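Local coordinates for beta sliding clamp (Bartonella birtlesii LL-WM9, PDB 6PTR), which probably tethers DNA polymerases and other proteins to DNA and makes them processive, acting as a ring-shaped head-to-tail homodimer around the duplex, at residues C[294-303]-C[325-336]; C[342-352]-C[364-375]. All coordinates share one frame; numbering follows the deposited sequence.

Contact 1 of 2, residues C[294-303]-C[325-336]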
# COMPACT_ATOMS: atom_id res chain seq x y z
N ARG C 294 6.22 -18.43 -14.63
CA ARG C 294 6.25 -18.86 -13.25
C ARG C 294 6.22 -20.36 -13.17
O ARG C 294 5.61 -20.94 -12.27
CB ARG C 294 5.08 -18.26 -12.47
CG ARG C 294 4.70 -16.87 -12.92
CD ARG C 294 4.50 -15.92 -11.77
NE ARG C 294 4.98 -14.58 -12.12
CZ ARG C 294 6.01 -13.97 -11.53
NH1 ARG C 294 6.37 -12.76 -11.93
NH2 ARG C 294 6.66 -14.56 -10.54
N ALA C 295 6.86 -21.04 -14.13
CA ALA C 295 6.77 -22.49 -14.15
C ALA C 295 7.55 -23.07 -12.98
O ALA C 295 8.63 -22.60 -12.63
CB ALA C 295 7.33 -23.04 -15.48
N VAL C 296 6.97 -24.09 -12.34
CA VAL C 296 7.70 -24.93 -11.41
C VAL C 296 7.52 -26.37 -11.87
O VAL C 296 6.40 -26.78 -12.22
CB VAL C 296 7.24 -24.73 -9.94
CG1 VAL C 296 5.74 -24.98 -9.80
CG2 VAL C 296 8.02 -25.66 -9.00
N LYS C 297 8.62 -27.11 -11.93
CA LYS C 297 8.61 -28.52 -12.32
C LYS C 297 8.51 -29.39 -11.08
O LYS C 297 9.30 -29.24 -10.14
CB LYS C 297 9.87 -28.89 -13.10
CG LYS C 297 9.94 -30.37 -13.39
CD LYS C 297 11.04 -30.73 -14.40
CE LYS C 297 12.42 -30.60 -13.85
NZ LYS C 297 13.33 -31.30 -14.82
N LEU C 298 7.51 -30.25 -11.05
CA LEU C 298 7.35 -31.26 -10.01
C LEU C 298 7.90 -32.56 -10.56
O LEU C 298 7.40 -33.08 -11.56
CB LEU C 298 5.88 -31.44 -9.61
CG LEU C 298 5.19 -30.37 -8.77
CD1 LEU C 298 5.25 -29.02 -9.42
CD2 LEU C 298 3.72 -30.76 -8.50
N THR C 299 8.91 -33.09 -9.90
CA THR C 299 9.42 -34.42 -10.22
C THR C 299 8.91 -35.36 -9.14
O THR C 299 9.36 -35.29 -7.99
CB THR C 299 10.94 -34.42 -10.29
OG1 THR C 299 11.35 -33.51 -11.33
CG2 THR C 299 11.45 -35.82 -10.61
N ILE C 300 7.98 -36.23 -9.51
CA ILE C 300 7.24 -37.03 -8.54
C ILE C 300 7.74 -38.45 -8.63
O ILE C 300 7.73 -39.06 -9.70
CB ILE C 300 5.72 -36.98 -8.79
CG1 ILE C 300 5.26 -35.56 -9.10
CG2 ILE C 300 4.97 -37.49 -7.56
CD1 ILE C 300 3.86 -35.51 -9.64
N GLU C 301 8.21 -38.96 -7.49
CA GLU C 301 8.69 -40.33 -7.37
C GLU C 301 8.02 -40.95 -6.15
O GLU C 301 7.29 -40.29 -5.41
CB GLU C 301 10.22 -40.36 -7.27
CG GLU C 301 10.92 -40.46 -8.62
CD GLU C 301 11.91 -39.32 -8.88
OE1 GLU C 301 12.37 -39.20 -10.04
OE2 GLU C 301 12.24 -38.57 -7.94
N HIS C 302 8.25 -42.24 -5.96
CA HIS C 302 7.68 -42.91 -4.80
C HIS C 302 8.10 -42.21 -3.52
O HIS C 302 9.30 -42.12 -3.21
CB HIS C 302 8.10 -44.38 -4.78
CG HIS C 302 7.45 -45.21 -5.85
ND1 HIS C 302 7.75 -46.53 -6.06
CD2 HIS C 302 6.49 -44.89 -6.76
CE1 HIS C 302 7.02 -47.00 -7.05
NE2 HIS C 302 6.25 -46.03 -7.50
N GLY C 303 7.12 -41.68 -2.78
CA GLY C 303 7.36 -41.11 -1.47
C GLY C 303 7.99 -39.74 -1.46
O GLY C 303 8.25 -39.21 -0.37
N TYR C 325 2.90 -41.16 -2.72
CA TYR C 325 2.80 -41.35 -4.16
C TYR C 325 3.38 -42.72 -4.47
O TYR C 325 4.53 -43.00 -4.11
CB TYR C 325 3.55 -40.27 -4.91
CG TYR C 325 3.40 -40.33 -6.41
CD1 TYR C 325 2.33 -39.70 -7.04
CD2 TYR C 325 4.34 -40.97 -7.21
CE1 TYR C 325 2.18 -39.73 -8.40
CE2 TYR C 325 4.20 -41.01 -8.59
CZ TYR C 325 3.12 -40.38 -9.18
OH TYR C 325 2.96 -40.38 -10.54
N THR C 326 2.58 -43.56 -5.12
CA THR C 326 2.98 -44.93 -5.43
C THR C 326 2.84 -45.26 -6.91
O THR C 326 2.91 -46.44 -7.27
CB THR C 326 2.18 -45.92 -4.57
OG1 THR C 326 0.78 -45.77 -4.84
CG2 THR C 326 2.41 -45.67 -3.09
N SER C 327 2.65 -44.26 -7.77
CA SER C 327 2.42 -44.50 -9.19
C SER C 327 3.72 -44.40 -9.98
O SER C 327 4.82 -44.25 -9.43
CB SER C 327 1.38 -43.53 -9.74
OG SER C 327 0.15 -43.61 -9.03
N GLU C 328 3.59 -44.51 -11.29
CA GLU C 328 4.72 -44.33 -12.19
C GLU C 328 5.32 -42.93 -12.00
O GLU C 328 4.56 -41.95 -11.93
CB GLU C 328 4.23 -44.51 -13.63
CG GLU C 328 5.29 -44.42 -14.72
CD GLU C 328 4.68 -44.45 -16.12
OE1 GLU C 328 3.46 -44.71 -16.22
OE2 GLU C 328 5.42 -44.22 -17.10
N PRO C 329 6.64 -42.81 -11.88
CA PRO C 329 7.24 -41.47 -11.71
C PRO C 329 6.77 -40.51 -12.81
O PRO C 329 6.50 -40.91 -13.93
CB PRO C 329 8.74 -41.75 -11.79
CG PRO C 329 8.87 -43.19 -11.30
CD PRO C 329 7.64 -43.89 -11.82
N LEU C 330 6.67 -39.24 -12.46
CA LEU C 330 6.13 -38.26 -13.39
C LEU C 330 6.84 -36.94 -13.18
O LEU C 330 7.06 -36.52 -12.04
CB LEU C 330 4.62 -38.08 -13.18
CG LEU C 330 3.88 -36.99 -13.95
CD1 LEU C 330 3.94 -37.23 -15.45
CD2 LEU C 330 2.43 -36.94 -13.50
N GLU C 331 7.18 -36.28 -14.29
CA GLU C 331 7.65 -34.90 -14.27
C GLU C 331 6.57 -34.04 -14.92
O GLU C 331 6.17 -34.29 -16.06
CB GLU C 331 8.97 -34.75 -15.02
CG GLU C 331 10.14 -35.48 -14.40
CD GLU C 331 11.48 -35.01 -14.97
OE1 GLU C 331 11.83 -35.44 -16.08
OE2 GLU C 331 12.15 -34.19 -14.31
N ILE C 332 6.08 -33.05 -14.18
CA ILE C 332 4.97 -32.23 -14.63
C ILE C 332 5.17 -30.82 -14.12
O ILE C 332 5.62 -30.61 -12.98
CB ILE C 332 3.61 -32.84 -14.17
CG1 ILE C 332 2.43 -32.06 -14.76
CG2 ILE C 332 3.53 -32.87 -12.64
CD1 ILE C 332 1.08 -32.84 -14.61
N GLY C 333 4.86 -29.84 -14.96
CA GLY C 333 5.06 -28.45 -14.63
C GLY C 333 3.72 -27.76 -14.41
O GLY C 333 2.73 -28.12 -15.04
N PHE C 334 3.73 -26.75 -13.56
CA PHE C 334 2.58 -25.88 -13.32
C PHE C 334 3.05 -24.46 -13.11
O PHE C 334 4.19 -24.20 -12.73
CB PHE C 334 1.78 -26.30 -12.06
CG PHE C 334 1.11 -27.63 -12.18
CD1 PHE C 334 -0.05 -27.76 -12.93
CD2 PHE C 334 1.62 -28.75 -11.54
CE1 PHE C 334 -0.69 -28.99 -13.04
CE2 PHE C 334 1.00 -29.98 -11.65
CZ PHE C 334 -0.16 -30.10 -12.39
N ASN C 335 2.14 -23.52 -13.36
CA ASN C 335 2.31 -22.14 -12.94
C ASN C 335 2.32 -22.10 -11.41
O ASN C 335 1.36 -22.53 -10.77
CB ASN C 335 1.16 -21.30 -13.51
CG ASN C 335 1.24 -19.85 -13.10
OD1 ASN C 335 1.38 -19.54 -11.92
ND2 ASN C 335 1.11 -18.95 -14.08
N SER C 336 3.42 -21.62 -10.84
CA SER C 336 3.58 -21.67 -9.38
C SER C 336 2.56 -20.79 -8.67
O SER C 336 2.09 -21.14 -7.59
CB SER C 336 5.00 -21.25 -9.01
OG SER C 336 5.29 -19.95 -9.49
O HOH W 1 8.00 -20.30 -10.39
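Val296, Leu298 and Ile300 pair with Phe334, Ile332 and Leu330 respectively, each couple through two backbone hydrogen bonds, so the N-H and the carbonyl of all six residues are satisfied across the strands. Val296 N reaches Phe334 O at 2.8 Å, and Leu330 N returns to Ile300 O at 3.0 Å. Beyond the strand start, Ser336 N gives its proton to Arg294 O at 2.7 Å, while water 1 donates to both Ser336 OG and Ala295 O. Asn335 OD1 turns instead to Tyr338 N, capping helix 336-345.

On the face of Lys297, Thr299 and Glu331, Glu331 OE2 forms a salt bridge with Lys297 NZ at 3.2 Å. The ammonium comes in from above the carboxylate plane, brought there by the bend at chi3 (71°) of an otherwise extended lysine.

On the other face, that of Ile300, Ile300 CG2 sits over the centre of the Tyr325 ring, 3.3 Å from its centroid, a CH-pi contact. That ring is anchored at its far end, where Tyr325 OH donates to Glu328 O at 2.6 Å. Gly303 N closes on Tyr325 O along an in-plane lone pair. This is regular antiparallel pairing in the C-terminal domain, with strand 330-335 the last of four strands and Gly333 bonded on to the backbone of Val379.

Contact 2 of 2, residues C[342-352]-C[364-375]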
# COMPACT_ATOMS: atom_id res chain seq x y z
N ILE C 342 -4.56 -22.26 -5.63
CA ILE C 342 -5.43 -23.38 -5.31
C ILE C 342 -5.11 -23.94 -3.93
O ILE C 342 -6.02 -24.28 -3.16
CB ILE C 342 -5.33 -24.44 -6.42
CG1 ILE C 342 -5.93 -23.87 -7.70
CG2 ILE C 342 -6.06 -25.72 -6.00
CD1 ILE C 342 -5.54 -24.69 -8.96
N ALA C 343 -3.82 -24.03 -3.58
CA ALA C 343 -3.48 -24.45 -2.22
C ALA C 343 -4.15 -23.54 -1.19
O ALA C 343 -4.63 -24.01 -0.15
CB ALA C 343 -1.97 -24.45 -2.03
N GLY C 344 -4.20 -22.24 -1.48
CA GLY C 344 -4.89 -21.30 -0.60
C GLY C 344 -6.38 -21.51 -0.48
O GLY C 344 -6.99 -21.05 0.49
N GLN C 345 -7.01 -22.21 -1.44
CA GLN C 345 -8.44 -22.48 -1.35
C GLN C 345 -8.78 -23.57 -0.35
O GLN C 345 -9.91 -23.62 0.14
CB GLN C 345 -9.00 -22.90 -2.71
CG GLN C 345 -8.94 -21.79 -3.72
CD GLN C 345 -9.93 -20.71 -3.39
OE1 GLN C 345 -9.56 -19.62 -2.98
NE2 GLN C 345 -11.21 -21.03 -3.57
N LEU C 346 -7.83 -24.46 -0.08
CA LEU C 346 -8.08 -25.66 0.68
C LEU C 346 -7.92 -25.38 2.16
O LEU C 346 -7.18 -24.48 2.57
CB LEU C 346 -7.11 -26.75 0.25
CG LEU C 346 -7.10 -27.01 -1.26
CD1 LEU C 346 -6.04 -28.06 -1.61
CD2 LEU C 346 -8.49 -27.45 -1.71
N SER C 347 -8.61 -26.17 2.98
CA SER C 347 -8.59 -25.97 4.41
C SER C 347 -7.94 -27.11 5.17
O SER C 347 -7.74 -26.98 6.39
CB SER C 347 -10.02 -25.76 4.93
OG SER C 347 -10.80 -26.93 4.71
N SER C 348 -7.59 -28.20 4.51
CA SER C 348 -7.13 -29.38 5.23
C SER C 348 -5.61 -29.46 5.20
O SER C 348 -4.94 -28.80 4.41
CB SER C 348 -7.73 -30.65 4.62
OG SER C 348 -7.17 -30.95 3.38
N ASP C 349 -5.07 -30.29 6.09
CA ASP C 349 -3.63 -30.52 6.08
C ASP C 349 -3.18 -31.21 4.81
O ASP C 349 -2.00 -31.09 4.45
CB ASP C 349 -3.19 -31.35 7.27
CG ASP C 349 -3.53 -30.70 8.60
OD1 ASP C 349 -3.70 -29.46 8.65
OD2 ASP C 349 -3.61 -31.44 9.61
N GLU C 350 -4.06 -31.91 4.11
CA GLU C 350 -3.67 -32.78 3.01
C GLU C 350 -4.17 -32.22 1.69
O GLU C 350 -5.38 -32.00 1.52
CB GLU C 350 -4.20 -34.19 3.24
CG GLU C 350 -3.96 -34.62 4.68
CD GLU C 350 -4.59 -35.93 5.06
OE1 GLU C 350 -4.01 -36.61 5.94
OE2 GLU C 350 -5.66 -36.27 4.52
N MET C 351 -3.26 -32.04 0.74
CA MET C 351 -3.61 -31.59 -0.60
C MET C 351 -3.43 -32.75 -1.57
O MET C 351 -2.36 -33.37 -1.60
CB MET C 351 -2.72 -30.42 -1.01
CG MET C 351 -3.03 -29.85 -2.37
SD MET C 351 -2.11 -28.31 -2.55
CE MET C 351 -2.77 -27.70 -4.10
N VAL C 352 -4.46 -33.06 -2.34
CA VAL C 352 -4.46 -34.23 -3.23
C VAL C 352 -4.49 -33.75 -4.68
O VAL C 352 -5.34 -32.94 -5.05
CB VAL C 352 -5.63 -35.17 -2.93
CG1 VAL C 352 -5.63 -36.33 -3.93
CG2 VAL C 352 -5.54 -35.69 -1.53
N ILE C 364 -7.63 -31.19 -8.46
CA ILE C 364 -7.09 -30.85 -7.15
C ILE C 364 -8.22 -30.62 -6.16
O ILE C 364 -9.26 -30.05 -6.50
CB ILE C 364 -6.18 -29.61 -7.20
CG1 ILE C 364 -5.01 -29.83 -8.17
CG2 ILE C 364 -5.67 -29.25 -5.81
CD1 ILE C 364 -4.28 -28.57 -8.51
N ARG C 365 -8.00 -31.05 -4.91
CA ARG C 365 -9.01 -30.86 -3.87
C ARG C 365 -8.39 -31.10 -2.50
O ARG C 365 -7.31 -31.70 -2.37
CB ARG C 365 -10.21 -31.77 -4.08
CG ARG C 365 -9.83 -33.21 -4.31
CD ARG C 365 -10.98 -34.10 -3.95
NE ARG C 365 -12.09 -33.98 -4.88
CZ ARG C 365 -12.23 -34.72 -5.97
NH1 ARG C 365 -11.32 -35.64 -6.27
NH2 ARG C 365 -13.29 -34.55 -6.76
N ASP C 366 -9.07 -30.56 -1.49
CA ASP C 366 -8.90 -31.03 -0.13
C ASP C 366 -9.22 -32.51 -0.09
O ASP C 366 -10.28 -32.94 -0.57
CB ASP C 366 -9.85 -30.30 0.82
CG ASP C 366 -9.20 -29.12 1.50
OD1 ASP C 366 -7.99 -29.20 1.81
OD2 ASP C 366 -9.91 -28.12 1.72
N ASN C 367 -8.32 -33.29 0.52
CA ASN C 367 -8.54 -34.73 0.65
C ASN C 367 -9.94 -35.03 1.17
O ASN C 367 -10.54 -36.04 0.79
CB ASN C 367 -7.48 -35.33 1.57
CG ASN C 367 -7.34 -36.84 1.41
OD1 ASN C 367 -7.84 -37.44 0.46
ND2 ASN C 367 -6.64 -37.46 2.35
N ASN C 368 -10.50 -34.14 2.00
CA ASN C 368 -11.78 -34.44 2.62
C ASN C 368 -12.95 -34.29 1.64
O ASN C 368 -13.66 -35.26 1.36
CB ASN C 368 -11.98 -33.59 3.90
CG ASN C 368 -12.52 -32.18 3.64
OD1 ASN C 368 -11.77 -31.26 3.33
ND2 ASN C 368 -13.82 -32.01 3.81
N ASN C 369 -13.13 -33.10 1.07
CA ASN C 369 -14.49 -32.71 0.76
C ASN C 369 -14.95 -33.22 -0.61
O ASN C 369 -14.15 -33.61 -1.47
CB ASN C 369 -14.65 -31.19 0.82
CG ASN C 369 -14.40 -30.54 -0.51
OD1 ASN C 369 -15.28 -30.52 -1.37
ND2 ASN C 369 -13.21 -30.01 -0.69
N ALA C 370 -16.27 -33.16 -0.80
CA ALA C 370 -16.93 -33.70 -1.96
C ALA C 370 -17.69 -32.67 -2.79
O ALA C 370 -18.20 -33.03 -3.86
CB ALA C 370 -17.92 -34.81 -1.54
N GLU C 371 -17.78 -31.42 -2.35
CA GLU C 371 -18.61 -30.45 -3.04
C GLU C 371 -17.82 -29.47 -3.91
O GLU C 371 -18.42 -28.84 -4.79
CB GLU C 371 -19.46 -29.67 -2.03
CG GLU C 371 -18.71 -28.56 -1.28
CD GLU C 371 -18.08 -29.02 0.03
OE1 GLU C 371 -18.73 -29.80 0.75
OE2 GLU C 371 -16.94 -28.59 0.33
N VAL C 372 -16.52 -29.35 -3.70
CA VAL C 372 -15.66 -28.38 -4.39
C VAL C 372 -14.53 -29.12 -5.09
O VAL C 372 -13.88 -29.97 -4.48
CB VAL C 372 -15.07 -27.36 -3.38
CG1 VAL C 372 -14.24 -26.31 -4.09
CG2 VAL C 372 -16.17 -26.72 -2.55
N LEU C 373 -14.24 -28.75 -6.33
CA LEU C 373 -13.04 -29.28 -6.96
C LEU C 373 -12.37 -28.18 -7.77
O LEU C 373 -13.01 -27.21 -8.19
CB LEU C 373 -13.34 -30.48 -7.87
CG LEU C 373 -14.31 -30.33 -9.05
CD1 LEU C 373 -13.58 -29.82 -10.31
CD2 LEU C 373 -15.05 -31.65 -9.32
N TYR C 374 -11.08 -28.35 -7.99
CA TYR C 374 -10.33 -27.43 -8.81
C TYR C 374 -9.64 -28.21 -9.92
O TYR C 374 -9.28 -29.38 -9.75
CB TYR C 374 -9.31 -26.65 -7.98
CG TYR C 374 -9.98 -25.95 -6.85
CD1 TYR C 374 -10.67 -24.76 -7.08
CD2 TYR C 374 -9.99 -26.50 -5.57
CE1 TYR C 374 -11.32 -24.12 -6.06
CE2 TYR C 374 -10.66 -25.85 -4.52
CZ TYR C 374 -11.33 -24.66 -4.79
OH TYR C 374 -11.98 -24.02 -3.78
N VAL C 375 -9.47 -27.56 -11.06
CA VAL C 375 -8.72 -28.13 -12.17
C VAL C 375 -7.61 -27.16 -12.54
O VAL C 375 -7.81 -25.94 -12.58
CB VAL C 375 -9.64 -28.42 -13.37
CG1 VAL C 375 -8.85 -29.11 -14.49
CG2 VAL C 375 -10.82 -29.25 -12.97
O HOH W 2 -11.92 -25.14 -1.24
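The connection from helix 336-345 to strand 350-355 wraps the Asp366 carboxylate with Leu346, Ser347 and Ser348, where the hairpin of strands 350-355 and 362-366 ends. Ser347 N points straight at the syn lone pair of Asp366 OD2 (2.7 Å, 170° at the hydrogen). Ser348 grips the other oxygen twice: its N meets Asp366 OD1 from above the carboxylate plane at 2.9 Å, and its OG donates to Asp366 OD1 in a very short bond of 2.5 Å. With chi1 at 72°, Ser348 OG lies between its own N and carbonyl carbon, the rotation that lets both donors converge on one oxygen. The buried carboxylate is thus held at both oxygens, which would favour its charged form.

Within the hairpin, Val352 and Arg365 form the hydrogen-bonded antiparallel pair, inside a sheet that runs on through strand 372-376 into strand 189-196 of the central domain. Next along, Asn367 ND2 donates to Glu350 OE2 at 2.7 Å; the oxygen lies in the amide plane, whereas the nitrogen approaches from above the carboxylate plane.

Beneath the sheet, Ile342 CG2 touches Ile364 CG2 at 3.6 Å, and Met351 CE closes on the same methyl. The Gln345 amide stands at 90° to the Tyr374 ring and donates through NE2 to Tyr374 OH at 3.1 Å; Gln345 NE2 also bonds Asp150 O. Water 2, at the ring edge, joins Tyr374 OH to Gln345 O.

Overall arrangement
The two contacts come in series along the chain, both within the C-terminal domain, with centres 18 Å apart and nearest atoms about 6 Å from each other. Helix 336-345 links them: it starts directly after strand 330-335 of contact 1, and its last turn enters contact 2. They belong to different sheets. Contact 1 lies in a sheet whose four strands in this chain all come from the C-terminal domain, whereas contact 2 belongs to an eight-stranded sheet shared with the central domain, where Val375 also packs on the bound peptide. The chain thus passes by way of this helix from the four-stranded sheet to the one that spans the junction with the central domain.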